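PDB 6HXI: citrate lyase, subunit 1 from Methanosaeta concilii, which probably serves, with a partner subunit, in ATP-driven cleavage of citrate with coenzyme A to acetyl-CoA and oxaloacetate. Local coordinates for residues C[46-49]-C[50-53]; C[184-187]-C[188-191]; C[243-246]-C[247-250]; C[287-290]-C[291-295]. All coordinates share one frame; numbering follows the deposited sequence.

Interaction 1 (C[46-49]-C[50-53])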
loop_
_atom_site.group_PDB
_atom_site.type_symbol
_atom_site.label_atom_id
_atom_site.label_comp_id
_atom_site.label_asym_id
_atom_site.label_seq_id
_atom_site.Cartn_x
_atom_site.Cartn_y
_atom_site.Cartn_z
ATOM N N ALA C 46 -9.634 -72.281 0.041
ATOM C CA ALA C 46 -8.653 -71.772 1.007
ATOM C C ALA C 46 -9.283 -70.666 1.858
ATOM O O ALA C 46 -8.857 -70.439 2.990
ATOM C CB ALA C 46 -7.435 -71.235 0.274
ATOM N N GLU C 47 -10.302 -69.986 1.299
ATOM C CA GLU C 47 -11.080 -68.935 1.958
ATOM C C GLU C 47 -12.135 -69.577 2.880
ATOM O O GLU C 47 -12.429 -69.035 3.947
ATOM C CB GLU C 47 -11.768 -68.034 0.905
ATOM C CG GLU C 47 -10.854 -66.997 0.255
ATOM C CD GLU C 47 -11.298 -66.368 -1.061
ATOM O OE1 GLU C 47 -12.370 -66.746 -1.592
ATOM O OE2 GLU C 47 -10.556 -65.496 -1.571
ATOM N N ASN C 48 -12.693 -70.735 2.467
ATOM C CA ASN C 48 -13.723 -71.464 3.210
ATOM C C ASN C 48 -13.293 -72.902 3.516
ATOM O O ASN C 48 -13.580 -73.803 2.721
ATOM C CB ASN C 48 -15.058 -71.458 2.456
ATOM C CG ASN C 48 -15.480 -70.125 1.924
ATOM O OD1 ASN C 48 -15.413 -69.866 0.715
ATOM N ND2 ASN C 48 -15.914 -69.251 2.820
ATOM N N PRO C 49 -12.610 -73.146 4.664
ATOM C CA PRO C 49 -12.196 -74.521 4.987
ATOM C C PRO C 49 -13.391 -75.431 5.272
ATOM O O PRO C 49 -13.356 -76.597 4.884
ATOM C CB PRO C 49 -11.290 -74.350 6.214
ATOM C CG PRO C 49 -11.009 -72.873 6.309
ATOM C CD PRO C 49 -12.195 -72.205 5.723
ATOM N N TRP C 50 -14.475 -74.873 5.871
ATOM C CA TRP C 50 -15.731 -75.567 6.200
ATOM C C TRP C 50 -16.352 -76.359 5.025
ATOM O O TRP C 50 -17.070 -77.328 5.269
ATOM C CB TRP C 50 -16.762 -74.588 6.800
ATOM C CG TRP C 50 -17.174 -73.484 5.872
ATOM C CD1 TRP C 50 -16.646 -72.228 5.811
ATOM C CD2 TRP C 50 -18.205 -73.538 4.869
ATOM N NE1 TRP C 50 -17.288 -71.489 4.841
ATOM C CE2 TRP C 50 -18.238 -72.274 4.236
ATOM C CE3 TRP C 50 -19.105 -74.534 4.442
ATOM C CZ2 TRP C 50 -19.131 -71.978 3.194
ATOM C CZ3 TRP C 50 -19.983 -74.244 3.408
ATOM C CH2 TRP C 50 -20.005 -72.974 2.808
ATOM N N LEU C 51 -16.087 -75.929 3.765
ATOM C CA LEU C 51 -16.590 -76.557 2.537
ATOM C C LEU C 51 -16.289 -78.055 2.474
ATOM O O LEU C 51 -17.189 -78.860 2.222
ATOM C CB LEU C 51 -15.997 -75.870 1.287
ATOM C CG LEU C 51 -16.513 -74.487 0.914
ATOM C CD1 LEU C 51 -15.589 -73.824 -0.092
ATOM C CD2 LEU C 51 -17.924 -74.549 0.332
ATOM N N LYS C 52 -15.022 -78.420 2.716
ATOM C CA LYS C 52 -14.519 -79.788 2.635
ATOM C C LYS C 52 -15.045 -80.740 3.737
ATOM O O LYS C 52 -15.081 -81.953 3.511
ATOM C CB LYS C 52 -12.978 -79.785 2.598
ATOM C CG LYS C 52 -12.394 -79.053 1.378
ATOM C CD LYS C 52 -10.864 -79.067 1.342
ATOM C CE LYS C 52 -10.306 -80.209 0.516
ATOM N NZ LYS C 52 -8.821 -80.201 0.486
ATOM N N THR C 53 -15.486 -80.198 4.895
ATOM C CA THR C 53 -15.936 -80.978 6.060
ATOM C C THR C 53 -17.448 -80.859 6.423
ATOM O O THR C 53 -17.856 -81.363 7.475
ATOM C CB THR C 53 -15.059 -80.616 7.279
ATOM O OG1 THR C 53 -14.689 -79.229 7.231
ATOM C CG2 THR C 53 -13.816 -81.478 7.377
#
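Asn-48 and Trp-50 run side by side and point the same way, with the amide plane turned 64° from the plane of the indole. The pyrrole side of the tryptophan does the touching: its NE1 sits 3.3 Å from Asn-48 CB, and CD1 and CE2 lie a little farther from that same carbon. What brings the indole back toward Asn-48 is a first torsion of 62°, which sets CG between the backbone N and the carbonyl carbon of Trp-50. Leu-51 comes at the asparagine from another direction, crossing it obliquely, and its CD1 rests 3.5 Å from Asn-48 CB. Its CG also lies 4.1 Å above one face of the Trp-50 ring, offset toward the rim. The backbone makes this clustering possible, because helix 41-47 gives way at Asn-48, the first residue to leave helical geometry, and a short, weakly bonded helix, 50-53, starts almost at once in the ATP-grasp region. Leu-51 N gives a weak hydrogen bond of 3.4 Å to Asn-48 O, and Lys-52 N donates to Pro-49 O at 3.3 Å. Were Trp-50 reduced to an alanine, Asn-48 CB and Leu-51 CG would probably lose their aromatic neighbour and a gap would open beside Pro-110. Leu-51, the buried member of the group, packs inward on Ile-108 of strand 106-110 and on Trp-79 of helix 79-89.

Interaction 2 (C[184-187]-C[188-191])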
loop_
_atom_site.group_PDB
_atom_site.type_symbol
_atom_site.label_atom_id
_atom_site.label_comp_id
_atom_site.label_asym_id
_atom_site.label_seq_id
_atom_site.Cartn_x
_atom_site.Cartn_y
_atom_site.Cartn_z
ATOM N N THR C 184 -39.254 -59.183 14.574
ATOM C CA THR C 184 -39.080 -57.830 15.127
ATOM C C THR C 184 -37.683 -57.328 14.735
ATOM O O THR C 184 -37.545 -56.177 14.323
ATOM C CB THR C 184 -39.362 -57.810 16.654
ATOM O OG1 THR C 184 -40.757 -58.045 16.856
ATOM C CG2 THR C 184 -38.992 -56.486 17.323
ATOM N N ALA C 185 -36.666 -58.213 14.849
ATOM C CA ALA C 185 -35.268 -57.965 14.485
ATOM C C ALA C 185 -35.140 -57.803 12.968
ATOM O O ALA C 185 -34.412 -56.922 12.503
ATOM C CB ALA C 185 -34.401 -59.120 14.957
ATOM N N LEU C 186 -35.872 -58.642 12.203
ATOM C CA LEU C 186 -35.881 -58.624 10.740
ATOM C C LEU C 186 -36.414 -57.303 10.208
ATOM O O LEU C 186 -35.863 -56.794 9.233
ATOM C CB LEU C 186 -36.662 -59.806 10.157
ATOM C CG LEU C 186 -36.405 -60.109 8.676
ATOM C CD1 LEU C 186 -35.087 -60.829 8.492
ATOM C CD2 LEU C 186 -37.532 -60.938 8.096
ATOM N N TRP C 187 -37.448 -56.730 10.873
ATOM C CA TRP C 187 -37.995 -55.412 10.526
ATOM C C TRP C 187 -36.941 -54.319 10.758
ATOM O O TRP C 187 -36.803 -53.424 9.929
ATOM C CB TRP C 187 -39.273 -55.077 11.314
ATOM C CG TRP C 187 -39.796 -53.720 10.948
ATOM C CD1 TRP C 187 -40.473 -53.381 9.813
ATOM C CD2 TRP C 187 -39.537 -52.495 11.639
ATOM N NE1 TRP C 187 -40.698 -52.026 9.780
ATOM C CE2 TRP C 187 -40.110 -51.452 10.876
ATOM C CE3 TRP C 187 -38.841 -52.170 12.818
ATOM C CZ2 TRP C 187 -40.068 -50.114 11.287
ATOM C CZ3 TRP C 187 -38.811 -50.849 13.234
ATOM C CH2 TRP C 187 -39.414 -49.835 12.469
ATOM N N ARG C 188 -36.210 -54.394 11.887
ATOM C CA ARG C 188 -35.167 -53.429 12.242
ATOM C C ARG C 188 -34.048 -53.510 11.211
ATOM O O ARG C 188 -33.572 -52.483 10.734
ATOM C CB ARG C 188 -34.650 -53.700 13.667
ATOM C CG ARG C 188 -35.703 -53.516 14.750
ATOM C CD ARG C 188 -35.045 -53.404 16.116
ATOM N NE ARG C 188 -35.962 -53.729 17.212
ATOM C CZ ARG C 188 -36.795 -52.864 17.791
ATOM N NH1 ARG C 188 -36.874 -51.609 17.357
ATOM N NH2 ARG C 188 -37.580 -53.256 18.783
ATOM N N PHE C 189 -33.702 -54.734 10.810
ATOM C CA PHE C 189 -32.724 -55.025 9.779
ATOM C C PHE C 189 -33.194 -54.452 8.428
ATOM O O PHE C 189 -32.414 -53.821 7.734
ATOM C CB PHE C 189 -32.495 -56.547 9.716
ATOM C CG PHE C 189 -31.677 -57.065 8.557
ATOM C CD1 PHE C 189 -30.297 -56.901 8.533
ATOM C CD2 PHE C 189 -32.285 -57.754 7.509
ATOM C CE1 PHE C 189 -29.539 -57.383 7.464
ATOM C CE2 PHE C 189 -31.526 -58.236 6.438
ATOM C CZ PHE C 189 -30.153 -58.046 6.423
ATOM N N TYR C 190 -34.474 -54.631 8.095
ATOM C CA TYR C 190 -35.108 -54.134 6.860
ATOM C C TYR C 190 -35.036 -52.586 6.821
ATOM O O TYR C 190 -34.600 -51.996 5.822
ATOM C CB TYR C 190 -36.571 -54.634 6.839
ATOM C CG TYR C 190 -37.428 -54.121 5.699
ATOM C CD1 TYR C 190 -37.518 -54.818 4.501
ATOM C CD2 TYR C 190 -38.230 -52.990 5.855
ATOM C CE1 TYR C 190 -38.326 -54.364 3.457
ATOM C CE2 TYR C 190 -39.058 -52.543 4.830
ATOM C CZ TYR C 190 -39.096 -53.231 3.630
ATOM O OH TYR C 190 -39.896 -52.790 2.608
ATOM N N SER C 191 -35.428 -51.964 7.943
ATOM C CA SER C 191 -35.510 -50.526 8.172
ATOM C C SER C 191 -34.181 -49.792 8.197
ATOM O O SER C 191 -34.110 -48.665 7.715
ATOM C CB SER C 191 -36.268 -50.250 9.465
ATOM O OG SER C 191 -37.646 -50.133 9.159
#
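Trp-187 and Ser-191 are one turn apart on helix 173-192, which packs against the antiparallel sheet of the ATP-grasp region. Every backbone bond here follows the alpha-helical i to i+4 pattern. Ser-191 N donates to Trp-187 O at 2.8 Å, Tyr-190 N to Leu-186 O over the same distance, and Phe-189 N to Ala-185 O at 2.9 Å; Arg-188 N to Thr-184 O is a weak bond. The polar side-chain ends find their partners farther off. Trp-187 NE1 is taken by Asp-129 OD2, Tyr-190 OH bonds to Ser-124 OG, and Thr-184 OG1 bonds back to Glu-180 O. Arg-188 NH1 forms a salt bridge with Asp-160, while its extended chain runs alongside Thr-184, NH2 coming 3.8 Å from Thr-184 CG2. The buried Leu-186 and Phe-189 turn to helix 8-18, Leu-186 CD1 lying 4.3 Å from Phe-189 CD2. Trp-187 holds its ring away from its own N (chi1 179°), which turns one face to Ser-191. Ser-191 CB makes a CH-pi contact 4.2 Å from the six-membered ring centroid, and OG hangs over the rim, 3.2 Å from Trp-187 CZ2.

Interaction 3 (C[243-246]-C[247-250])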
loop_
_atom_site.group_PDB
_atom_site.type_symbol
_atom_site.label_atom_id
_atom_site.label_comp_id
_atom_site.label_asym_id
_atom_site.label_seq_id
_atom_site.Cartn_x
_atom_site.Cartn_y
_atom_site.Cartn_z
ATOM N N THR C 243 -26.042 -59.717 -19.909
ATOM C CA THR C 243 -24.643 -59.599 -19.516
ATOM C C THR C 243 -24.315 -58.138 -19.158
ATOM O O THR C 243 -24.879 -57.239 -19.791
ATOM C CB THR C 243 -23.737 -60.157 -20.661
ATOM O OG1 THR C 243 -22.362 -59.850 -20.406
ATOM C CG2 THR C 243 -24.122 -59.633 -22.059
ATOM N N PRO C 244 -23.395 -57.863 -18.188
ATOM C CA PRO C 244 -23.048 -56.460 -17.882
ATOM C C PRO C 244 -22.506 -55.681 -19.091
ATOM O O PRO C 244 -21.817 -56.253 -19.948
ATOM C CB PRO C 244 -21.996 -56.583 -16.770
ATOM C CG PRO C 244 -22.240 -57.921 -16.160
ATOM C CD PRO C 244 -22.635 -58.790 -17.319
ATOM N N SER C 245 -22.864 -54.380 -19.167
ATOM C CA SER C 245 -22.472 -53.467 -20.236
ATOM C C SER C 245 -21.551 -52.363 -19.704
ATOM O O SER C 245 -21.942 -51.604 -18.814
ATOM C CB SER C 245 -23.708 -52.872 -20.906
ATOM O OG SER C 245 -23.359 -51.914 -21.889
ATOM N N LYS C 246 -20.330 -52.281 -20.272
ATOM C CA LYS C 246 -19.265 -51.311 -19.987
ATOM C C LYS C 246 -19.770 -49.869 -20.176
ATOM O O LYS C 246 -19.411 -48.976 -19.399
ATOM C CB LYS C 246 -18.032 -51.647 -20.874
ATOM C CG LYS C 246 -17.335 -50.521 -21.647
ATOM C CD LYS C 246 -16.208 -51.062 -22.525
ATOM C CE LYS C 246 -15.800 -50.054 -23.562
ATOM N NZ LYS C 246 -14.462 -50.361 -24.132
ATOM N N GLU C 247 -20.611 -49.671 -21.207
ATOM C CA GLU C 247 -21.231 -48.403 -21.585
ATOM C C GLU C 247 -22.291 -47.996 -20.556
ATOM O O GLU C 247 -22.308 -46.837 -20.125
ATOM C CB GLU C 247 -21.854 -48.494 -22.988
ATOM C CG GLU C 247 -20.844 -48.747 -24.102
ATOM C CD GLU C 247 -20.383 -50.186 -24.281
ATOM O OE1 GLU C 247 -21.227 -51.109 -24.195
ATOM O OE2 GLU C 247 -19.168 -50.385 -24.505
ATOM N N GLU C 248 -23.156 -48.955 -20.154
ATOM C CA GLU C 248 -24.209 -48.734 -19.162
ATOM C C GLU C 248 -23.632 -48.376 -17.797
ATOM O O GLU C 248 -24.167 -47.500 -17.118
ATOM C CB GLU C 248 -25.100 -49.967 -19.026
ATOM C CG GLU C 248 -26.090 -50.123 -20.158
ATOM C CD GLU C 248 -27.102 -51.226 -19.952
ATOM O OE1 GLU C 248 -27.499 -51.474 -18.792
ATOM O OE2 GLU C 248 -27.542 -51.808 -20.967
ATOM N N LEU C 249 -22.544 -49.061 -17.399
ATOM C CA LEU C 249 -21.865 -48.833 -16.126
ATOM C C LEU C 249 -21.116 -47.501 -16.118
ATOM O O LEU C 249 -20.993 -46.884 -15.058
ATOM C CB LEU C 249 -20.962 -50.032 -15.757
ATOM C CG LEU C 249 -21.744 -51.322 -15.399
ATOM C CD1 LEU C 249 -20.995 -52.576 -15.802
ATOM C CD2 LEU C 249 -22.136 -51.355 -13.908
ATOM N N PHE C 250 -20.676 -47.031 -17.310
ATOM C CA PHE C 250 -20.017 -45.736 -17.496
ATOM C C PHE C 250 -21.024 -44.603 -17.277
ATOM O O PHE C 250 -20.678 -43.593 -16.667
ATOM C CB PHE C 250 -19.383 -45.642 -18.902
ATOM C CG PHE C 250 -18.908 -44.265 -19.300
ATOM C CD1 PHE C 250 -17.872 -43.644 -18.615
ATOM C CD2 PHE C 250 -19.510 -43.580 -20.345
ATOM C CE1 PHE C 250 -17.449 -42.355 -18.969
ATOM C CE2 PHE C 250 -19.071 -42.302 -20.714
ATOM C CZ PHE C 250 -18.043 -41.696 -20.023
#
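Ser-245 is the N-cap of helix 246-256, in the citrate-binding region, and its hydroxyl is shared between the two glutamates that follow. Ser-245 OG, swung to the side away from its own N (chi1 176°), turns back over the first turn and accepts a weak but nearly straight bond from Glu-248 N, 3.4 Å long at 165°. The same OG donates weakly to Glu-247 OE1 at 3.2 Å. Glu-247 can offer that oxygen because its chain bends at chi2 (80°), folding the carboxylate back toward the cap. The other oxygen, OE2, lies beside the methylenes of Lys-246, 3.4 Å from CG, while the lysine's NZ stays too distant for an ion pair; the salt bridge of Glu-247 OE2 is with Arg-327. With an alanine at Glu-247, the Arg-327 guanidinium would probably be left without its carboxylate mate, and the Ser-245 hydroxyl without this acceptor. On the other flank Glu-248 CG packs 3.7 Å from Ser-245 CB, and its carboxylate goes on to Arg-242 and the backbone N of Ile-266. Regular helix bonding begins with Leu-249 N to Ser-245 O at 3.0 Å, while Leu-249 CD1 lies 4.2 Å from Pro-244 CB. Since Glu-247 and Glu-248 sit in the first turn, their negative charges probably interact favourably with the helix dipole, and the arginine partners are likely to keep both carboxylates ionised.

Interaction 4 (C[287-290]-C[291-295])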
loop_
_atom_site.group_PDB
_atom_site.type_symbol
_atom_site.label_atom_id
_atom_site.label_comp_id
_atom_site.label_asym_id
_atom_site.label_seq_id
_atom_site.Cartn_x
_atom_site.Cartn_y
_atom_site.Cartn_z
ATOM N N ALA C 287 -41.026 -44.127 -26.194
ATOM C CA ALA C 287 -40.957 -45.591 -26.272
ATOM C C ALA C 287 -42.355 -46.174 -26.574
ATOM O O ALA C 287 -42.463 -47.073 -27.399
ATOM C CB ALA C 287 -40.412 -46.165 -24.970
ATOM N N ASP C 288 -43.423 -45.619 -25.940
ATOM C CA ASP C 288 -44.817 -46.025 -26.162
ATOM C C ASP C 288 -45.186 -45.855 -27.633
ATOM O O ASP C 288 -45.747 -46.778 -28.220
ATOM C CB ASP C 288 -45.804 -45.231 -25.275
ATOM C CG ASP C 288 -45.740 -45.503 -23.764
ATOM O OD1 ASP C 288 -44.933 -46.363 -23.344
ATOM O OD2 ASP C 288 -46.488 -44.834 -23.001
ATOM N N THR C 289 -44.835 -44.690 -28.228
ATOM C CA THR C 289 -45.118 -44.355 -29.634
ATOM C C THR C 289 -44.374 -45.283 -30.591
ATOM O O THR C 289 -44.980 -45.741 -31.549
ATOM C CB THR C 289 -44.858 -42.859 -29.907
ATOM O OG1 THR C 289 -45.474 -42.086 -28.877
ATOM C CG2 THR C 289 -45.393 -42.405 -31.248
ATOM N N ILE C 290 -43.080 -45.574 -30.330
ATOM C CA ILE C 290 -42.280 -46.485 -31.175
ATOM C C ILE C 290 -42.912 -47.896 -31.180
ATOM O O ILE C 290 -43.059 -48.466 -32.251
ATOM C CB ILE C 290 -40.762 -46.490 -30.800
ATOM C CG1 ILE C 290 -40.148 -45.068 -30.867
ATOM C CG2 ILE C 290 -39.973 -47.463 -31.694
ATOM C CD1 ILE C 290 -38.856 -44.851 -30.005
ATOM N N CYS C 291 -43.320 -48.422 -29.991
ATOM C CA CYS C 291 -44.011 -49.714 -29.828
ATOM C C CYS C 291 -45.376 -49.689 -30.496
ATOM O O CYS C 291 -45.780 -50.694 -31.097
ATOM C CB CYS C 291 -44.138 -50.089 -28.359
ATOM S SG CYS C 291 -42.560 -50.406 -27.536
ATOM N N ASP C 292 -46.100 -48.550 -30.374
ATOM C CA ASP C 292 -47.419 -48.354 -30.991
ATOM C C ASP C 292 -47.354 -48.383 -32.512
ATOM O O ASP C 292 -48.336 -48.778 -33.128
ATOM C CB ASP C 292 -48.131 -47.082 -30.492
ATOM C CG ASP C 292 -48.955 -47.278 -29.229
ATOM O OD1 ASP C 292 -49.874 -48.147 -29.238
ATOM O OD2 ASP C 292 -48.730 -46.525 -28.253
ATOM N N LEU C 293 -46.195 -48.023 -33.109
ATOM C CA LEU C 293 -45.991 -48.074 -34.551
ATOM C C LEU C 293 -45.431 -49.436 -35.019
ATOM O O LEU C 293 -45.237 -49.642 -36.218
ATOM C CB LEU C 293 -45.143 -46.897 -35.047
ATOM C CG LEU C 293 -45.843 -45.534 -35.057
ATOM C CD1 LEU C 293 -44.844 -44.407 -35.007
ATOM C CD2 LEU C 293 -46.759 -45.373 -36.256
ATOM N N GLY C 294 -45.228 -50.354 -34.071
ATOM C CA GLY C 294 -44.741 -51.712 -34.311
ATOM C C GLY C 294 -43.237 -51.853 -34.464
ATOM O O GLY C 294 -42.769 -52.806 -35.095
ATOM N N HIS C 295 -42.468 -50.923 -33.883
ATOM C CA HIS C 295 -41.007 -50.925 -33.988
ATOM C C HIS C 295 -40.296 -51.261 -32.661
ATOM O O HIS C 295 -39.146 -50.868 -32.474
ATOM C CB HIS C 295 -40.497 -49.596 -34.588
ATOM C CG HIS C 295 -40.949 -49.339 -35.993
ATOM N ND1 HIS C 295 -40.100 -49.531 -37.072
ATOM C CD2 HIS C 295 -42.143 -48.896 -36.451
ATOM C CE1 HIS C 295 -40.805 -49.214 -38.143
ATOM N NE2 HIS C 295 -42.040 -48.827 -37.821
#
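Ile-290 lays its CG2 methyl against His-295 CB at 3.6 Å, the two side chains crossing at about a right angle. That methyl is anti to the backbone N of Ile-290 and beside its carbonyl carbon, which turns it toward the end of the helix, where the chain folds back. The carbonyl of the same residue is gripped as well: His-295 N gives Ile-290 O a bond of 3.0 Å, and Leu-293 N adds a weak one at 3.3 Å. One turn earlier the bonding is ordinary, with Cys-291 N to Ala-287 O at 3.0 Å and Asp-292 N to Asp-288 O at 2.8 Å. Asp-292 also brings OD2 to 3.0 Å from Asp-288 O; both are acceptors, so this approach is probably mildly unfavourable. The carboxylate of Asp-288 heads outward and takes the backbone N-H groups of Gly-261 and Cys-263 of the neighbouring succinyl-CoA ligase-type alpha chain. Along another flank, Thr-289, Ile-290 and Leu-293 face Val-413 of helix 412-417, and Leu-293 CD1 lies 4.3 Å from Thr-289 CG2. Gly-294 ends the helix with a positive phi of 82°, its N bonded to Cys-291 O at 3.0 Å. Together with the bond from His-295 N back to Ile-290 O, which spans five residues, and the apolar contact across the turn, this makes a Schellman motif closing helix 280-292.

In the fold
All four contacts are local, yet they sample different stages of a helix. Interaction 2 is the mid-helix case and the most buried; its polar ends are answered by residues elsewhere in the fold. Interactions 3 and 4 lie in the citrate-binding region, centres about 25 Å apart, and treat opposite ends of two different helices: a serine cap with carboxylates at the start of 246-256, a glycine turn with an isoleucine methyl against the histidine CB at the finish of 280-292. Interaction 1, on the surface of the ATP-grasp region, packs the turn after helix 41-47 onto the short helix 50-53, with thin backbone bonding. Only interactions 2 and 4 also reach the partner alpha chain, the latter by hydrogen bonds.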